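Local coordinates for pectinesterase (Sitophilus oryzae, PDB 4PMH), which hydrolyses the methyl esters of pectin and probably serves the rice weevil in digesting plant cell walls, at residues K39-V44 with T65-K70; I35-A40 with P88-G93. All coordinates share one frame; numbering follows the deposited sequence.

Overall arrangement
Both contacts sit at one end of the parallel beta-helix, their centres about 6 Å apart and on the same side of the chain's centre. The chain first runs through 35-40, then 39-44, and comes back as 65-70 and later as 88-93. Lys39 and Ala40 belong to both interactions. In interaction 1 strand 42-44, an outermost strand of the long parallel sheet, pairs with 67-71; in interaction 2 the loop leading to it lies across the next strand, 89-93. Backbone bonds from Lys67 and Ile69 to Pro88 and Thr90 tie the two together. One continuous run of chain, 35-44, thus crosses strand 89-93 as a loop and then pairs with strand 67-71, away from the probable catalytic aspartates.

Interaction 1. Residues K39-V44 with T65-K70; sequences KADYTV and TRKYIK
Asp41 meets the backbone of Tyr68 twice. Its OD2 takes the Tyr68 N-H at 2.9 Å through the anti lone pair, while its own N donates to Tyr68 O at 2.8 Å, a bent bond (136° at the hydrogen). Tyr42 N reaches the same Tyr68 O along a straighter line (170°), and this carbonyl is gripped by two consecutive N-H groups. Further on the pairing is parallel, Tyr42 level with Ile69 and Thr43 with Lys70: Lys70 N donates to Tyr42 O, and Val44 N to Lys70 O at 2.8 Å. The strands 42-44 and 67-71, with helix 51-61 between them in sequence, form a beta-alpha-beta unit that starts the long sheet of the parallel beta-helix. On the side facing that helix, Tyr42 CD2 lies 4.1 Å from Ile69 CG1, and Tyr42 CE2 lies near Lys67 CD, the two side chains crossing at a slant; Ala57 and Ala54 of the helix pack against Tyr42 and Ile69 respectively. On the other face Thr43 and Lys70 lie side by side; before the strand, Lys39 CG lies 3.8 Å from Tyr68 CD1. Chi1 of -66° sets Asp41 CG beside its own backbone N; OD2 also lies at the Tyr68 ring edge, in its plane. A water joins this OD2 to Arg66 O, and a second, bound by Lys67 NZ, donates weakly to OD1. Asp41 OD1 and Lys67 NZ are 4.1 Å apart, beyond a salt bridge. An alanine in place of Asp41 would probably leave the Tyr68 N-H without its acceptor and take from Lys67 the carboxylate near its ammonium group. Outside the pair, Arg66 is held by Ala158 O and Thr90 OG1.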
# COMPACT_ATOMS: atom_id res chain seq x y z
N LYS A 39 2.54 -9.04 -24.80
CA LYS A 39 2.32 -10.45 -25.10
C LYS A 39 1.59 -11.14 -23.95
O LYS A 39 1.36 -10.55 -22.89
CB LYS A 39 3.65 -11.16 -25.40
CG LYS A 39 4.81 -10.80 -24.47
CD LYS A 39 6.08 -11.58 -24.81
CE LYS A 39 7.30 -10.67 -24.77
NZ LYS A 39 7.41 -9.84 -26.00
N ALA A 40 1.19 -12.38 -24.18
CA ALA A 40 0.50 -13.16 -23.16
C ALA A 40 1.01 -14.58 -23.22
O ALA A 40 0.72 -15.30 -24.16
CB ALA A 40 -1.00 -13.11 -23.38
N ASP A 41 1.82 -14.95 -22.23
CA ASP A 41 2.36 -16.30 -22.11
C ASP A 41 1.32 -17.24 -21.49
O ASP A 41 1.23 -18.39 -21.88
CB ASP A 41 3.63 -16.28 -21.24
CG ASP A 41 4.77 -15.50 -21.89
OD1 ASP A 41 5.23 -15.91 -22.97
OD2 ASP A 41 5.21 -14.49 -21.33
N TYR A 42 0.59 -16.73 -20.51
CA TYR A 42 -0.51 -17.45 -19.85
C TYR A 42 -1.71 -16.54 -19.78
O TYR A 42 -1.58 -15.38 -19.36
CB TYR A 42 -0.08 -17.83 -18.45
CG TYR A 42 1.28 -18.48 -18.46
CD1 TYR A 42 1.42 -19.84 -18.73
CD2 TYR A 42 2.43 -17.74 -18.22
CE1 TYR A 42 2.66 -20.44 -18.76
CE2 TYR A 42 3.66 -18.34 -18.26
CZ TYR A 42 3.78 -19.69 -18.52
OH TYR A 42 5.01 -20.29 -18.55
N THR A 43 -2.88 -17.03 -20.18
CA THR A 43 -4.10 -16.21 -20.24
C THR A 43 -5.22 -16.85 -19.44
O THR A 43 -5.61 -17.99 -19.70
CB THR A 43 -4.54 -16.02 -21.69
OG1 THR A 43 -3.50 -15.32 -22.40
CG2 THR A 43 -5.81 -15.18 -21.75
N VAL A 44 -5.71 -16.12 -18.44
CA VAL A 44 -6.84 -16.56 -17.66
C VAL A 44 -8.07 -16.26 -18.52
O VAL A 44 -8.37 -15.09 -18.80
CB VAL A 44 -6.95 -15.82 -16.32
CG1 VAL A 44 -8.11 -16.35 -15.50
CG2 VAL A 44 -5.65 -15.95 -15.53
N THR A 65 13.35 -15.27 -17.77
CA THR A 65 12.65 -14.40 -18.69
C THR A 65 11.32 -14.01 -18.09
O THR A 65 10.58 -14.85 -17.54
CB THR A 65 12.46 -15.05 -20.08
OG1 THR A 65 13.70 -15.01 -20.79
CG2 THR A 65 11.42 -14.31 -20.90
N ARG A 66 11.02 -12.72 -18.18
CA ARG A 66 9.78 -12.18 -17.65
C ARG A 66 8.61 -12.83 -18.37
O ARG A 66 8.59 -12.92 -19.60
CB ARG A 66 9.75 -10.64 -17.81
CG ARG A 66 8.44 -9.97 -17.39
CD ARG A 66 8.56 -8.45 -17.29
NE ARG A 66 9.40 -8.03 -16.18
CZ ARG A 66 9.04 -8.06 -14.90
NH1 ARG A 66 7.82 -8.51 -14.52
NH2 ARG A 66 9.91 -7.69 -13.97
N LYS A 67 7.66 -13.34 -17.59
CA LYS A 67 6.47 -14.00 -18.12
C LYS A 67 5.25 -13.11 -17.90
O LYS A 67 5.13 -12.43 -16.87
CB LYS A 67 6.26 -15.35 -17.43
CG LYS A 67 7.32 -16.39 -17.74
CD LYS A 67 7.18 -16.87 -19.18
CE LYS A 67 8.43 -17.58 -19.65
NZ LYS A 67 8.25 -17.94 -21.07
N TYR A 68 4.34 -13.14 -18.88
CA TYR A 68 3.20 -12.25 -18.94
C TYR A 68 1.91 -13.05 -18.78
O TYR A 68 1.59 -13.92 -19.60
CB TYR A 68 3.19 -11.49 -20.26
CG TYR A 68 4.33 -10.50 -20.34
CD1 TYR A 68 5.59 -10.88 -20.79
CD2 TYR A 68 4.15 -9.18 -19.94
CE1 TYR A 68 6.64 -9.96 -20.85
CE2 TYR A 68 5.19 -8.26 -19.99
CZ TYR A 68 6.43 -8.65 -20.45
OH TYR A 68 7.46 -7.73 -20.50
N ILE A 69 1.20 -12.73 -17.71
CA ILE A 69 -0.05 -13.36 -17.40
C ILE A 69 -1.15 -12.34 -17.67
O ILE A 69 -1.26 -11.35 -16.95
CB ILE A 69 -0.14 -13.79 -15.93
CG1 ILE A 69 0.85 -14.93 -15.69
CG2 ILE A 69 -1.56 -14.22 -15.57
CD1 ILE A 69 1.28 -15.13 -14.26
N LYS A 70 -1.95 -12.61 -18.70
CA LYS A 70 -3.09 -11.77 -19.03
C LYS A 70 -4.36 -12.29 -18.37
O LYS A 70 -4.68 -13.47 -18.50
CB LYS A 70 -3.28 -11.74 -20.52
CG LYS A 70 -4.43 -10.86 -20.94
CD LYS A 70 -4.41 -10.62 -22.44
CE LYS A 70 -4.85 -11.85 -23.21
NZ LYS A 70 -5.20 -11.48 -24.61
O HOH W 1 7.54 -13.86 -22.16
O HOH W 2 5.63 -18.81 -21.75

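Interaction 2. Residues I35-A40 with P88-G93; sequences ISTSKA and PLTIYG
The Tyr92 ring has Thr37 over one face and the carbonyl of Lys39 at its edge. Thr37 CB stands 3.7 Å from the ring centroid and only 4° off its normal, a CH-pi contact nearly over the centre. The methyl is shifted toward the root of the ring, with Thr37 CG2 3.5 Å from Tyr92 CG and also close to CD1 and CB. At the other end of the phenol, the hydroxyl OH of Tyr92 donates to Lys39 O at 2.7 Å. The carbonyl oxygen lies in the plane of the ring, yet the hydroxyl approaches the peptide group from well above its plane, 58° out of it, with a C=O...O angle of 121°. Ala40 CB adds a looser touch, 3.8 Å from Tyr92 OH.

The first torsion of Tyr92 sets CG between its backbone N and carbonyl carbon; CB points toward the loop, and the ring lies beneath Thr37. Thr37 is the centre of an inverse gamma turn, and its CB points at strand 89-93; the methyl CG2 also lies 4.2 Å from Thr90 CG2, two residues before Tyr92 on the strand. The hydroxyl OG1 of Thr90 is engaged separately, by Gln160 and Arg66. Around the ring, Val162 of the next strand touches both Thr37 and Tyr92, and Lys70 flanks Tyr92 on the strand before.

No backbone pairing joins loop and strand: a single hydrogen bond and the packing of Thr37 hold them together. The arrangement is a loop laid across the outer surface of a parallel beta-helix, the right-handed fold of the pectin methylesterases, passing over strand 89-93 before the chain enters the sheet as strand 42-44.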
# COMPACT_ATOMS: atom_id res chain seq x y z
N ILE A 35 6.99 -0.75 -18.25
CA ILE A 35 5.96 -1.77 -18.31
C ILE A 35 5.57 -1.81 -19.77
O ILE A 35 5.34 -0.78 -20.39
CB ILE A 35 4.74 -1.47 -17.41
CG1 ILE A 35 5.11 -1.61 -15.94
CG2 ILE A 35 3.61 -2.45 -17.69
CD1 ILE A 35 6.04 -0.53 -15.45
N SER A 36 5.55 -3.01 -20.32
CA SER A 36 5.26 -3.20 -21.71
C SER A 36 4.56 -4.54 -21.82
O SER A 36 5.21 -5.57 -22.04
CB SER A 36 6.55 -3.15 -22.54
OG SER A 36 6.27 -3.25 -23.93
N THR A 37 3.24 -4.51 -21.62
CA THR A 37 2.38 -5.67 -21.73
C THR A 37 2.22 -6.07 -23.21
O THR A 37 1.17 -5.87 -23.83
CB THR A 37 0.99 -5.41 -21.09
OG1 THR A 37 0.40 -4.24 -21.66
CG2 THR A 37 1.12 -5.19 -19.59
N SER A 38 3.29 -6.65 -23.76
CA SER A 38 3.42 -6.82 -25.21
C SER A 38 3.09 -8.23 -25.69
O SER A 38 3.34 -8.57 -26.85
CB SER A 38 4.84 -6.49 -25.64
OG SER A 38 4.98 -6.63 -27.03
N LYS A 39 2.54 -9.04 -24.80
CA LYS A 39 2.32 -10.45 -25.10
C LYS A 39 1.59 -11.14 -23.95
O LYS A 39 1.36 -10.55 -22.89
CB LYS A 39 3.65 -11.16 -25.40
CG LYS A 39 4.81 -10.80 -24.47
CD LYS A 39 6.08 -11.58 -24.81
CE LYS A 39 7.30 -10.67 -24.77
NZ LYS A 39 7.41 -9.84 -26.00
N ALA A 40 1.19 -12.38 -24.18
CA ALA A 40 0.50 -13.16 -23.16
C ALA A 40 1.01 -14.58 -23.22
O ALA A 40 0.72 -15.30 -24.16
CB ALA A 40 -1.00 -13.11 -23.38
N PRO A 88 10.53 -13.48 -13.14
CA PRO A 88 9.86 -12.17 -13.17
C PRO A 88 8.47 -12.29 -13.80
O PRO A 88 8.33 -12.80 -14.91
CB PRO A 88 10.80 -11.29 -14.02
CG PRO A 88 12.02 -12.12 -14.26
CD PRO A 88 11.56 -13.55 -14.19
N LEU A 89 7.46 -11.79 -13.10
CA LEU A 89 6.08 -11.90 -13.54
C LEU A 89 5.41 -10.54 -13.74
O LEU A 89 5.55 -9.63 -12.92
CB LEU A 89 5.29 -12.68 -12.50
CG LEU A 89 5.78 -14.07 -12.08
CD1 LEU A 89 4.87 -14.61 -10.97
CD2 LEU A 89 5.77 -15.04 -13.23
N THR A 90 4.69 -10.41 -14.86
CA THR A 90 3.81 -9.29 -15.11
C THR A 90 2.39 -9.85 -15.19
O THR A 90 2.12 -10.75 -15.99
CB THR A 90 4.19 -8.61 -16.44
OG1 THR A 90 5.51 -8.08 -16.32
CG2 THR A 90 3.23 -7.49 -16.79
N ILE A 91 1.51 -9.36 -14.34
CA ILE A 91 0.12 -9.78 -14.32
C ILE A 91 -0.72 -8.58 -14.70
O ILE A 91 -0.74 -7.59 -13.97
CB ILE A 91 -0.29 -10.31 -12.91
CG1 ILE A 91 0.57 -11.52 -12.52
CG2 ILE A 91 -1.77 -10.71 -12.87
CD1 ILE A 91 1.74 -11.17 -11.64
N TYR A 92 -1.41 -8.66 -15.84
CA TYR A 92 -2.19 -7.55 -16.32
C TYR A 92 -3.58 -7.89 -16.78
O TYR A 92 -3.82 -8.94 -17.32
CB TYR A 92 -1.45 -6.82 -17.44
CG TYR A 92 -1.35 -7.55 -18.75
CD1 TYR A 92 -0.32 -8.43 -19.01
CD2 TYR A 92 -2.27 -7.33 -19.74
CE1 TYR A 92 -0.22 -9.08 -20.24
CE2 TYR A 92 -2.18 -7.95 -20.96
CZ TYR A 92 -1.15 -8.83 -21.20
OH TYR A 92 -1.07 -9.47 -22.42
N GLY A 93 -4.49 -6.94 -16.57
CA GLY A 93 -5.87 -7.08 -17.00
C GLY A 93 -5.96 -6.88 -18.51
O GLY A 93 -5.27 -6.03 -19.09